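Long-range contacts in putative secreted lipase (Streptomyces sp. W007, PDB 5H6B), which probably hydrolyses triacylglycerols at their ester bonds as a thermostable lipase secreted by a marine streptomycete: residues G37-S42 / K148-F153; L119-G124 / I177-A182; K198-V203 / S230-I235. All coordinates share one frame; numbering follows the deposited sequence.

Contact 1 of 3, residues G37-S42 / K148-F153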
loop_
_atom_site.group_PDB
_atom_site.type_symbol
_atom_site.label_atom_id
_atom_site.label_comp_id
_atom_site.label_asym_id
_atom_site.label_seq_id
_atom_site.Cartn_x
_atom_site.Cartn_y
_atom_site.Cartn_z
ATOM N N GLY A 37 4.768 1.210 -4.203
ATOM C CA GLY A 37 4.654 0.087 -5.111
ATOM C C GLY A 37 5.961 -0.186 -5.805
ATOM O O GLY A 37 7.031 0.298 -5.387
ATOM N N THR A 38 5.871 -1.002 -6.844
ATOM C CA THR A 38 7.049 -1.415 -7.594
ATOM C C THR A 38 7.576 -0.216 -8.340
ATOM O O THR A 38 6.812 0.560 -8.881
ATOM C CB THR A 38 6.702 -2.567 -8.566
ATOM O OG1 THR A 38 6.102 -3.640 -7.825
ATOM C CG2 THR A 38 7.939 -3.091 -9.251
ATOM N N PHE A 39 8.889 -0.042 -8.332
ATOM C CA PHE A 39 9.564 1.126 -8.939
ATOM C C PHE A 39 9.289 2.459 -8.255
ATOM O O PHE A 39 9.561 3.495 -8.846
ATOM C CB PHE A 39 9.251 1.309 -10.438
ATOM C CG PHE A 39 9.336 0.055 -11.255
ATOM C CD1 PHE A 39 10.449 -0.766 -11.186
ATOM C CD2 PHE A 39 8.318 -0.273 -12.144
ATOM C CE1 PHE A 39 10.540 -1.905 -11.972
ATOM C CE2 PHE A 39 8.396 -1.421 -12.924
ATOM C CZ PHE A 39 9.515 -2.239 -12.838
ATOM N N GLY A 40 8.773 2.443 -7.030
ATOM C CA GLY A 40 8.415 3.656 -6.322
ATOM C C GLY A 40 9.376 3.917 -5.183
ATOM O O GLY A 40 10.275 3.117 -4.913
ATOM N N ASN A 41 9.155 5.031 -4.497
ATOM C CA ASN A 41 9.907 5.365 -3.296
ATOM C C ASN A 41 9.021 6.088 -2.282
ATOM O O ASN A 41 7.838 6.381 -2.546
ATOM C CB ASN A 41 11.140 6.213 -3.678
ATOM C CG ASN A 41 10.756 7.516 -4.335
ATOM O OD1 ASN A 41 10.099 8.345 -3.726
ATOM N ND2 ASN A 41 11.148 7.696 -5.588
ATOM N N SER A 42 9.626 6.395 -1.137
ATOM C CA SER A 42 8.946 7.000 0.003
ATOM C C SER A 42 8.367 8.380 -0.222
ATOM O O SER A 42 7.505 8.798 0.570
ATOM C CB SER A 42 9.905 7.099 1.183
ATOM O OG SER A 42 10.934 8.000 0.872
ATOM N N LYS A 148 3.813 -3.442 -17.926
ATOM C CA LYS A 148 2.934 -2.297 -18.158
ATOM C C LYS A 148 3.173 -1.101 -17.224
ATOM O O LYS A 148 2.657 -0.010 -17.487
ATOM C CB LYS A 148 1.466 -2.735 -18.167
ATOM C CG LYS A 148 1.204 -3.808 -19.219
ATOM C CD LYS A 148 -0.213 -3.758 -19.766
ATOM C CE LYS A 148 -0.552 -5.025 -20.546
ATOM N NZ LYS A 148 0.438 -5.251 -21.636
ATOM N N LEU A 149 3.943 -1.302 -16.152
ATOM C CA LEU A 149 4.480 -0.178 -15.359
ATOM C C LEU A 149 5.592 0.626 -16.051
ATOM O O LEU A 149 5.755 1.811 -15.772
ATOM C CB LEU A 149 5.029 -0.660 -14.024
ATOM C CG LEU A 149 4.072 -1.260 -13.008
ATOM C CD1 LEU A 149 4.850 -2.017 -11.933
ATOM C CD2 LEU A 149 3.163 -0.182 -12.407
ATOM N N LEU A 150 6.347 -0.012 -16.941
ATOM C CA LEU A 150 7.578 0.582 -17.483
ATOM C C LEU A 150 7.406 1.948 -18.161
ATOM O O LEU A 150 8.245 2.834 -17.974
ATOM C CB LEU A 150 8.281 -0.398 -18.425
ATOM C CG LEU A 150 8.819 -1.684 -17.790
ATOM C CD1 LEU A 150 9.440 -2.517 -18.897
ATOM C CD2 LEU A 150 9.836 -1.431 -16.686
ATOM N N PRO A 151 6.303 2.157 -18.898
ATOM C CA PRO A 151 6.140 3.481 -19.510
ATOM C C PRO A 151 6.088 4.652 -18.519
ATOM O O PRO A 151 6.326 5.798 -18.915
ATOM C CB PRO A 151 4.811 3.350 -20.263
ATOM C CG PRO A 151 4.698 1.880 -20.554
ATOM C CD PRO A 151 5.242 1.228 -19.321
ATOM N N PHE A 152 5.748 4.370 -17.258
ATOM C CA PHE A 152 5.695 5.381 -16.215
ATOM C C PHE A 152 7.049 5.579 -15.555
ATOM O O PHE A 152 7.286 6.614 -14.952
ATOM C CB PHE A 152 4.654 4.994 -15.150
ATOM C CG PHE A 152 3.237 4.982 -15.659
ATOM C CD1 PHE A 152 2.467 6.124 -15.603
ATOM C CD2 PHE A 152 2.674 3.817 -16.197
ATOM C CE1 PHE A 152 1.164 6.128 -16.070
ATOM C CE2 PHE A 152 1.372 3.810 -16.675
ATOM C CZ PHE A 152 0.609 4.969 -16.602
ATOM N N PHE A 153 7.914 4.576 -15.642
ATOM C CA PHE A 153 9.219 4.571 -14.984
ATOM C C PHE A 153 10.313 4.209 -16.004
ATOM O O PHE A 153 11.060 3.255 -15.807
ATOM C CB PHE A 153 9.217 3.558 -13.827
ATOM C CG PHE A 153 8.110 3.773 -12.838
ATOM C CD1 PHE A 153 8.247 4.700 -11.816
ATOM C CD2 PHE A 153 6.936 3.048 -12.930
ATOM C CE1 PHE A 153 7.219 4.910 -10.907
ATOM C CE2 PHE A 153 5.899 3.249 -12.024
ATOM C CZ PHE A 153 6.037 4.177 -11.011
#

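Contact 2 of 3, residues L119-G124 / I177-A182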
loop_
_atom_site.group_PDB
_atom_site.type_symbol
_atom_site.label_atom_id
_atom_site.label_comp_id
_atom_site.label_asym_id
_atom_site.label_seq_id
_atom_site.Cartn_x
_atom_site.Cartn_y
_atom_site.Cartn_z
ATOM N N LEU A 119 2.338 -9.134 8.409
ATOM C CA LEU A 119 1.213 -9.506 9.271
ATOM C C LEU A 119 1.169 -11.000 9.605
ATOM O O LEU A 119 0.866 -11.361 10.737
ATOM C CB LEU A 119 -0.126 -9.116 8.634
ATOM C CG LEU A 119 -0.404 -7.625 8.478
ATOM C CD1 LEU A 119 -1.740 -7.468 7.789
ATOM C CD2 LEU A 119 -0.377 -6.911 9.827
ATOM N N LYS A 120 1.469 -11.843 8.618
ATOM C CA LYS A 120 1.327 -13.292 8.748
ATOM C C LYS A 120 2.541 -13.981 9.361
ATOM O O LYS A 120 2.373 -14.896 10.165
ATOM C CB LYS A 120 1.030 -13.931 7.390
ATOM C CG LYS A 120 -0.391 -13.705 6.909
ATOM C CD LYS A 120 -0.577 -14.254 5.505
ATOM C CE LYS A 120 -2.023 -14.146 5.062
ATOM N NZ LYS A 120 -2.221 -14.634 3.668
ATOM N N PHE A 121 3.747 -13.567 8.970
ATOM C CA PHE A 121 4.969 -14.299 9.321
ATOM C C PHE A 121 5.961 -13.572 10.228
ATOM O O PHE A 121 6.874 -14.218 10.737
ATOM C CB PHE A 121 5.691 -14.738 8.048
ATOM C CG PHE A 121 4.833 -15.532 7.115
ATOM C CD1 PHE A 121 4.324 -16.770 7.503
ATOM C CD2 PHE A 121 4.512 -15.043 5.847
ATOM C CE1 PHE A 121 3.521 -17.511 6.641
ATOM C CE2 PHE A 121 3.713 -15.779 4.978
ATOM C CZ PHE A 121 3.211 -17.014 5.380
ATOM N N LEU A 122 5.807 -12.262 10.427
ATOM C CA LEU A 122 6.723 -11.489 11.269
ATOM C C LEU A 122 6.010 -10.824 12.445
ATOM O O LEU A 122 6.499 -9.832 12.982
ATOM C CB LEU A 122 7.460 -10.435 10.426
ATOM C CG LEU A 122 8.163 -10.945 9.164
ATOM C CD1 LEU A 122 8.786 -9.774 8.428
ATOM C CD2 LEU A 122 9.228 -12.001 9.454
ATOM N N GLY A 123 4.870 -11.374 12.852
ATOM C CA GLY A 123 4.121 -10.860 14.005
ATOM C C GLY A 123 3.586 -9.437 13.929
ATOM O O GLY A 123 3.372 -8.793 14.963
ATOM N N GLY A 124 3.349 -8.946 12.711
ATOM C CA GLY A 124 2.809 -7.598 12.510
ATOM C C GLY A 124 1.393 -7.422 13.022
ATOM O O GLY A 124 0.992 -6.299 13.332
ATOM N N ILE A 177 4.507 -15.996 -3.595
ATOM C CA ILE A 177 3.043 -15.861 -3.596
ATOM C C ILE A 177 2.408 -17.143 -3.021
ATOM O O ILE A 177 1.501 -17.059 -2.182
ATOM C CB ILE A 177 2.505 -15.498 -5.009
ATOM C CG1 ILE A 177 2.946 -14.076 -5.385
ATOM C CG2 ILE A 177 0.985 -15.623 -5.099
ATOM C CD1 ILE A 177 2.478 -12.972 -4.447
ATOM N N THR A 178 2.921 -18.306 -3.429
ATOM C CA THR A 178 2.478 -19.604 -2.869
ATOM C C THR A 178 2.540 -19.634 -1.331
ATOM O O THR A 178 1.566 -19.980 -0.664
ATOM C CB THR A 178 3.297 -20.777 -3.468
ATOM O OG1 THR A 178 3.180 -20.755 -4.900
ATOM C CG2 THR A 178 2.797 -22.127 -2.941
ATOM N N LYS A 179 3.678 -19.241 -0.776
ATOM C CA LYS A 179 3.835 -19.182 0.676
ATOM C C LYS A 179 2.827 -18.232 1.286
ATOM O O LYS A 179 2.110 -18.601 2.213
ATOM C CB LYS A 179 5.247 -18.740 1.073
ATOM C CG LYS A 179 5.424 -18.513 2.572
ATOM C CD LYS A 179 6.884 -18.490 2.996
ATOM C CE LYS A 179 6.988 -18.103 4.465
ATOM N NZ LYS A 179 8.365 -18.262 4.997
ATOM N N LEU A 180 2.787 -17.009 0.759
ATOM C CA LEU A 180 1.944 -15.946 1.314
ATOM C C LEU A 180 0.462 -16.297 1.408
ATOM O O LEU A 180 -0.192 -15.937 2.392
ATOM C CB LEU A 180 2.101 -14.652 0.496
ATOM C CG LEU A 180 1.340 -13.390 0.953
ATOM C CD1 LEU A 180 1.773 -12.910 2.340
ATOM C CD2 LEU A 180 1.552 -12.309 -0.101
ATOM N N THR A 181 -0.060 -16.972 0.386
ATOM C CA THR A 181 -1.495 -17.231 0.274
ATOM C C THR A 181 -1.917 -18.706 0.458
ATOM O O THR A 181 -3.037 -19.072 0.088
ATOM C CB THR A 181 -2.012 -16.720 -1.087
ATOM O OG1 THR A 181 -1.400 -17.469 -2.155
ATOM C CG2 THR A 181 -1.723 -15.219 -1.243
ATOM N N ALA A 182 -1.036 -19.539 1.018
ATOM C CA ALA A 182 -1.357 -20.944 1.353
ATOM C C ALA A 182 -2.563 -21.083 2.306
ATOM O O ALA A 182 -3.450 -21.907 2.081
ATOM C CB ALA A 182 -0.137 -21.627 1.963
#

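Contact 3 of 3, residues K198-V203 / S230-I235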
loop_
_atom_site.group_PDB
_atom_site.type_symbol
_atom_site.label_atom_id
_atom_site.label_comp_id
_atom_site.label_asym_id
_atom_site.label_seq_id
_atom_site.Cartn_x
_atom_site.Cartn_y
_atom_site.Cartn_z
ATOM N N LYS A 198 -11.376 -1.180 -12.175
ATOM C CA LYS A 198 -11.702 -2.165 -13.186
ATOM C C LYS A 198 -10.868 -1.918 -14.430
ATOM O O LYS A 198 -10.788 -2.779 -15.269
ATOM C CB LYS A 198 -13.191 -2.112 -13.533
ATOM C CG LYS A 198 -13.550 -1.043 -14.554
ATOM C CD LYS A 198 -15.018 -0.685 -14.531
ATOM C CE LYS A 198 -15.893 -1.831 -14.971
ATOM N NZ LYS A 198 -17.311 -1.417 -14.808
ATOM N N TYR A 199 -10.260 -0.733 -14.554
ATOM C CA TYR A 199 -9.348 -0.445 -15.665
ATOM C C TYR A 199 -7.884 -0.776 -15.328
ATOM O O TYR A 199 -6.978 -0.332 -16.036
ATOM C CB TYR A 199 -9.504 1.014 -16.088
ATOM C CG TYR A 199 -10.934 1.353 -16.387
ATOM C CD1 TYR A 199 -11.554 0.896 -17.559
ATOM C CD2 TYR A 199 -11.689 2.096 -15.482
ATOM C CE1 TYR A 199 -12.882 1.196 -17.833
ATOM C CE2 TYR A 199 -13.014 2.407 -15.746
ATOM C CZ TYR A 199 -13.609 1.948 -16.912
ATOM O OH TYR A 199 -14.935 2.271 -17.132
ATOM N N ASP A 200 -7.652 -1.574 -14.277
ATOM C CA ASP A 200 -6.304 -2.008 -13.938
ATOM C C ASP A 200 -5.711 -2.846 -15.074
ATOM O O ASP A 200 -6.245 -3.880 -15.424
ATOM C CB ASP A 200 -6.286 -2.782 -12.628
ATOM C CG ASP A 200 -4.914 -2.771 -11.955
ATOM O OD1 ASP A 200 -3.926 -3.145 -12.632
ATOM O OD2 ASP A 200 -4.829 -2.420 -10.738
ATOM N N GLN A 201 -4.591 -2.378 -15.624
ATOM C CA GLN A 201 -3.875 -3.061 -16.712
ATOM C C GLN A 201 -2.686 -3.924 -16.256
ATOM O O GLN A 201 -2.130 -4.677 -17.055
ATOM C CB GLN A 201 -3.422 -2.017 -17.752
ATOM C CG GLN A 201 -2.151 -1.198 -17.430
ATOM C CD GLN A 201 -2.337 -0.065 -16.421
ATOM O OE1 GLN A 201 -3.142 -0.166 -15.481
ATOM N NE2 GLN A 201 -1.562 1.016 -16.594
ATOM N N VAL A 202 -2.285 -3.780 -14.991
ATOM C CA VAL A 202 -1.071 -4.402 -14.423
ATOM C C VAL A 202 -1.370 -5.684 -13.654
ATOM O O VAL A 202 -0.556 -6.602 -13.649
ATOM C CB VAL A 202 -0.369 -3.429 -13.425
ATOM C CG1 VAL A 202 0.784 -4.101 -12.658
ATOM C CG2 VAL A 202 0.112 -2.177 -14.146
ATOM N N VAL A 203 -2.510 -5.706 -12.958
ATOM C CA VAL A 203 -2.874 -6.765 -12.013
ATOM C C VAL A 203 -4.267 -7.208 -12.401
ATOM O O VAL A 203 -5.260 -6.615 -11.959
ATOM C CB VAL A 203 -2.903 -6.253 -10.560
ATOM C CG1 VAL A 203 -3.279 -7.378 -9.609
ATOM C CG2 VAL A 203 -1.574 -5.621 -10.175
ATOM N N SER A 230 -9.324 5.890 -13.634
ATOM C CA SER A 230 -7.939 5.648 -13.208
ATOM C C SER A 230 -7.505 4.223 -13.475
ATOM O O SER A 230 -8.253 3.292 -13.231
ATOM C CB SER A 230 -7.736 5.920 -11.706
ATOM O OG SER A 230 -7.675 7.304 -11.460
ATOM N N GLU A 231 -6.284 4.075 -13.964
ATOM C CA GLU A 231 -5.646 2.773 -14.101
ATOM C C GLU A 231 -4.715 2.538 -12.889
ATOM O O GLU A 231 -4.845 3.208 -11.860
ATOM C CB GLU A 231 -4.971 2.626 -15.482
ATOM C CG GLU A 231 -4.009 3.738 -15.916
ATOM C CD GLU A 231 -2.890 3.985 -14.923
ATOM O OE1 GLU A 231 -2.957 5.002 -14.181
ATOM O OE2 GLU A 231 -1.954 3.152 -14.855
ATOM N N HIS A 232 -3.798 1.588 -13.009
ATOM C CA HIS A 232 -3.052 1.077 -11.873
ATOM C C HIS A 232 -2.189 2.140 -11.170
ATOM O O HIS A 232 -2.146 2.191 -9.934
ATOM C CB HIS A 232 -2.195 -0.101 -12.325
ATOM C CG HIS A 232 -1.464 -0.779 -11.216
ATOM N ND1 HIS A 232 -2.051 -1.712 -10.388
ATOM C CD2 HIS A 232 -0.175 -0.672 -10.807
ATOM C CE1 HIS A 232 -1.166 -2.136 -9.505
ATOM N NE2 HIS A 232 -0.017 -1.529 -9.745
ATOM N N VAL A 233 -1.517 2.980 -11.946
ATOM C CA VAL A 233 -0.598 3.937 -11.361
ATOM C C VAL A 233 -1.347 5.124 -10.767
ATOM O O VAL A 233 -1.093 5.499 -9.628
ATOM C CB VAL A 233 0.505 4.358 -12.375
ATOM C CG1 VAL A 233 1.397 5.463 -11.803
ATOM C CG2 VAL A 233 1.354 3.132 -12.718
ATOM N N ALA A 234 -2.278 5.667 -11.541
ATOM C CA ALA A 234 -3.042 6.837 -11.159
ATOM C C ALA A 234 -3.785 6.657 -9.847
ATOM O O ALA A 234 -3.757 7.556 -9.000
ATOM C CB ALA A 234 -4.026 7.212 -12.261
ATOM N N ILE A 235 -4.423 5.498 -9.675
ATOM C CA ILE A 235 -5.256 5.240 -8.495
ATOM C C ILE A 235 -4.472 5.380 -7.177
ATOM O O ILE A 235 -5.014 5.871 -6.197
ATOM C CB ILE A 235 -5.999 3.879 -8.585
ATOM C CG1 ILE A 235 -7.108 3.767 -7.518
ATOM C CG2 ILE A 235 -5.053 2.697 -8.465
ATOM C CD1 ILE A 235 -7.874 2.456 -7.601
#

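Contact 1 of 3, residues G37-S42 / K148-F153
Phe39 meets Phe153 chiefly through its beta carbon: Phe39 CB stands 3.8 Å from the centroid of the Phe153 ring and 16° off the normal, a CH-pi contact over the face, offset toward the rim. Beside it, Phe39 O comes within 3.4 Å of Phe153 CE1. The two rings meet obliquely, their planes 51° apart. Phe39 CG lies anti to the carbonyl carbon (chi1 -46°), and from there the ring extends to the leucines. One edge of the Phe39 ring rests on Leu149, whose CB lies near the ring plane 3.6 Å from Phe39 CE2; Leu150 CD2 approaches Phe39 CZ obliquely at 3.9 Å. Thr38 covers one face of the Phe39 ring, its CG2 over the centre. An alanine in place of Phe153 would probably leave Phe39 CB without its aromatic face and open a gap beside the Phe39 ring, making that ring easier to turn.

The next shell fixes the backbone of residues 37-42. A type II turn, closed by a 3.2 Å bond from Gly40 N to Gly37 O, sets Phe39 at a positive phi, and His75 adds backbone bonds to Phe39 and Gly40. Thr38 OG1 is hydrogen-bonded to Gln170 and Gln110, while Leu167 packs on Thr38 and Phe39. Residues 37-42 follow strand 32-35, at the place where alpha/beta hydrolases commonly form part of the oxyanion hole.

Contact 2 of 3, residues L119-G124 / I177-A182
Lys120 and Leu180 join the C-terminal ends of helices 115-121 and 175-181, two helices of an alpha/beta-hydrolase fold; the first follows the probable nucleophile elbow closely in the chain. The tighter, inner part is polar at its centre. Lys120 NZ donates to Leu180 O over 2.7 Å, with a C=O...donor angle of 155° and the donor somewhat tilted from the carbonyl plane. The lysine chain is extended beyond CG, which carries the amine across to the other helix. Its methylene part crosses the Leu180 side chain at about a right angle, and Lys120 CD approaches Leu180 CD1 to 4.2 Å. Lys120 NZ has a second acceptor in Gly184 O, so one ammonium group ties together two carbonyls near the end of helix 175-181. Leu180 is buried and also packs on Met113 of helix 110-113.

The outer part is looser and faces solvent, since Phe121 and Lys179 are both exposed. Here the Phe121 ring is sandwiched between two lysines: Lys120 CB lies over the centre of one face and Lys179 CE over the opposite one. With CG anti to the backbone N (chi1 174°) and the rest extended, the Lys179 chain runs past Phe121 in the opposite direction. Its CE sits 3.9 Å from the ring centroid, a CH-pi contact. Lys179 NZ is farther out, 4.9 Å from the Phe121 centroid, in a cation-pi contact, and makes a weak hydrogen bond to Tyr117 OH. At the rim of the same ring, Phe121 CZ lies 3.7 Å from Lys179 O.

Contact 3 of 3, residues K198-V203 / S230-I235
Glu231 OE2 is gripped by two N-H groups, one from each segment. Gln201 NE2 reaches it over 2.8 Å, in the amide plane and on the anti lone pair; Val233 N comes in from above the carboxylate plane at 2.9 Å. The amide and carboxylate planes stand 75° apart. The other oxygen, Glu231 OE1, accepts from Ala234 N on its syn side, so the carboxylate caps the first turn of helix 232-237 with Glu231 at the N-cap. Two donors on one oxygen and a third on the other hold the carboxylate against rotation.

Gln201 also serves as an acceptor. Its OE1 takes His232 N over 3.1 Å, in the carbonyl plane on a lone pair. A bend at chi2 (-77°) turns CD back toward the helix start, where the amide can use both its ends.

His232, directly after the N-cap residue, belongs to the probable Ser-His-Asp triad of an alpha/beta hydrolase. His232 ND1 donates to Asp200 OD2 over 2.9 Å, the oxygen lying in the imidazole plane, and the N-H...acceptor angle is 172°. On the far side of the imidazole, His232 NE2 is hydrogen-bonded to Ser109 OG, the presumed nucleophile.

Asp200 is itself held by two backbone N-H groups: its OD1 accepts from Val202 N at 2.9 Å, an Asx turn, and from Val203 N, which comes from above the carboxylate plane. Val202 then lies against one face of the imidazole, its CB 3.8 Å from the His232 ring centroid in a CH-pi contact. Val203 CG2 touches His232 CE1 at 3.6 Å.

Contacts 1 and 3 adjoin, with centres 12 Å apart, whereas contact 2 lies 24 and 25 Å from their centres and touches neither. Leu149 CD2 of contact 1 comes to 3.7 Å from His232 CD2 of contact 3, so the leucine packs on the histidine of the probable triad. Phe152, which takes no part in contact 1, reaches Glu231 OE2 with its CZ at 3.6 Å. Contact 2 lies closer to a metal: a zinc ion is about 5 Å from the Thr181 side chain, against about 10 Å for that of Phe153, and Thr181 touches the zinc ligand His139. In sequence, contacts 1 and 2 interleave, and both close before contact 3 opens at Lys198.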